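Local coordinates for leucine-rich repeat protein (PDB 4ECN) that is of unknown function but, as an extracellular leucine-rich repeat protein, probably takes part in protein binding, at residues D471-D475 and Y476-Y480. Sequence-based numbering, arbitrary orientation.
Sequences DANSD and YAKQY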
loop_
_atom_site.group_PDB
_atom_site.type_symbol
_atom_site.label_atom_id
_atom_site.label_comp_id
_atom_site.label_asym_id
_atom_site.label_seq_id
_atom_site.Cartn_x
_atom_site.Cartn_y
_atom_site.Cartn_z
ATOM N N ASP A 471 20.796 16.742 -10.475
ATOM C CA ASP A 471 21.496 17.987 -10.832
ATOM C C ASP A 471 22.995 17.715 -10.688
ATOM O O ASP A 471 23.508 17.592 -9.573
ATOM C CB ASP A 471 21.026 19.215 -10.013
ATOM C CG ASP A 471 21.752 20.536 -10.266
ATOM O OD1 ASP A 471 22.682 20.565 -11.112
ATOM O OD2 ASP A 471 21.409 21.536 -9.599
ATOM N N ALA A 472 23.685 17.606 -11.834
ATOM C CA ALA A 472 25.118 17.316 -11.898
ATOM C C ALA A 472 25.976 18.391 -11.203
ATOM O O ALA A 472 27.136 18.114 -10.881
ATOM C CB ALA A 472 25.552 17.185 -13.345
ATOM N N ASN A 473 25.399 19.590 -10.954
ATOM C CA ASN A 473 26.112 20.714 -10.347
ATOM C C ASN A 473 25.717 20.922 -8.886
ATOM O O ASN A 473 26.093 21.934 -8.301
ATOM C CB ASN A 473 25.885 22.005 -11.152
ATOM C CG ASN A 473 26.557 21.963 -12.499
ATOM O OD1 ASN A 473 27.706 21.509 -12.643
ATOM N ND2 ASN A 473 25.838 22.396 -13.518
ATOM N N SER A 474 25.027 19.948 -8.276
ATOM C CA SER A 474 24.688 20.002 -6.850
ATOM C C SER A 474 25.922 19.633 -6.059
ATOM O O SER A 474 26.763 18.893 -6.578
ATOM C CB SER A 474 23.523 19.073 -6.528
ATOM O OG SER A 474 23.903 17.718 -6.679
ATOM N N ASP A 475 26.053 20.130 -4.822
ATOM C CA ASP A 475 27.239 19.839 -4.018
ATOM C C ASP A 475 27.391 18.303 -3.824
ATOM O O ASP A 475 28.513 17.784 -3.906
ATOM C CB ASP A 475 27.177 20.591 -2.686
ATOM C CG ASP A 475 27.340 22.104 -2.836
ATOM O OD1 ASP A 475 28.152 22.541 -3.695
ATOM O OD2 ASP A 475 26.710 22.850 -2.052
ATOM N N TYR A 476 26.253 17.587 -3.730
ATOM C CA TYR A 476 26.170 16.141 -3.602
ATOM C C TYR A 476 26.693 15.409 -4.861
ATOM O O TYR A 476 27.549 14.538 -4.712
ATOM C CB TYR A 476 24.720 15.723 -3.330
ATOM C CG TYR A 476 24.136 16.264 -2.044
ATOM C CD1 TYR A 476 24.400 15.650 -0.820
ATOM C CD2 TYR A 476 23.259 17.339 -2.054
ATOM C CE1 TYR A 476 23.821 16.110 0.363
ATOM C CE2 TYR A 476 22.669 17.806 -0.875
ATOM C CZ TYR A 476 22.935 17.174 0.328
ATOM O OH TYR A 476 22.368 17.652 1.486
ATOM N N ALA A 477 26.197 15.755 -6.085
ATOM C CA ALA A 477 26.603 15.120 -7.356
ATOM C C ALA A 477 28.017 15.466 -7.706
ATOM O O ALA A 477 28.702 14.667 -8.336
ATOM C CB ALA A 477 25.687 15.543 -8.488
ATOM N N LYS A 478 28.468 16.660 -7.295
ATOM C CA LYS A 478 29.839 17.100 -7.519
ATOM C C LYS A 478 30.789 16.249 -6.672
ATOM O O LYS A 478 31.951 16.090 -7.037
ATOM C CB LYS A 478 30.011 18.601 -7.213
ATOM C CG LYS A 478 29.479 19.563 -8.277
ATOM C CD LYS A 478 29.883 20.998 -7.916
ATOM C CE LYS A 478 29.488 22.059 -8.914
ATOM N NZ LYS A 478 30.065 23.391 -8.563
ATOM N N GLN A 479 30.294 15.689 -5.562
ATOM C CA GLN A 479 31.120 14.860 -4.697
ATOM C C GLN A 479 31.069 13.387 -5.139
ATOM O O GLN A 479 32.126 12.775 -5.315
ATOM C CB GLN A 479 30.676 14.995 -3.225
ATOM C CG GLN A 479 31.573 14.244 -2.231
ATOM C CD GLN A 479 30.910 13.953 -0.897
ATOM O OE1 GLN A 479 30.392 14.846 -0.194
ATOM N NE2 GLN A 479 30.958 12.685 -0.490
ATOM N N TYR A 480 29.851 12.831 -5.312
ATOM C CA TYR A 480 29.610 11.417 -5.602
ATOM C C TYR A 480 30.109 11.007 -7.014
ATOM O O TYR A 480 30.322 9.807 -7.249
ATOM C CB TYR A 480 28.110 11.064 -5.447
ATOM C CG TYR A 480 27.452 11.489 -4.140
ATOM C CD1 TYR A 480 28.184 11.578 -2.959
ATOM C CD2 TYR A 480 26.086 11.738 -4.076
ATOM C CE1 TYR A 480 27.594 12.008 -1.772
ATOM C CE2 TYR A 480 25.475 12.128 -2.882
ATOM C CZ TYR A 480 26.235 12.259 -1.731
ATOM O OH TYR A 480 25.648 12.654 -0.552
HETATM O O HOH W 1 28.713 15.871 -11.544
#
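Ser474 caps the N-terminus of the short helix that follows it: OG accepts from the backbone N of Ala477 at 3.1 Å, with an N-H...O angle of 164°. Its first torsion (chi1 68°) sets OG between the backbone N and the carbonyl carbon, which puts it within reach of the Ala477 amide. The carbonyl of the same residue takes the next amide, Lys478 N to Ser474 O at 2.9 Å, met nearly end-on, so side chain and main chain of one residue together satisfy two amides of the first turn. Gln479 N reaches Asp475 O only weakly, at 3.2 Å, and also bonds to Tyr476 O. The methyl of Ala477 rests against the loop, its CB close to Asp471 O and Ser474 OG. Lys478 runs extended beyond CG back along the loop, its CG 3.3 Å from Ser474 O and its CE 3.5 Å from Asn473 O. Behind the cap, a type I turn from Asp471 to Ser474 is closed by Ser474 N to Asp471 O at 3.1 Å, and an Asx turn braces it, Asp471 OD1 accepting from Asn473 N at 2.9 Å. A water linked to Ala472 O bridges weakly to Ala477 O. Asp341 OD2 hydrogen-bonds with both Ser474 OG and Asp471 N, tying the cap to a neighbouring loop. With an alanine at Ser474, the Ala477 amide would probably lose its capping acceptor and Asp341 its hydroxyl partner. Helix 475-480 lies at the surface, in the connection from strand 452-456 to strand 495-499, parallel neighbours in the leucine-rich repeat sheet, with Tyr480 packed on Arg446 and Trp469.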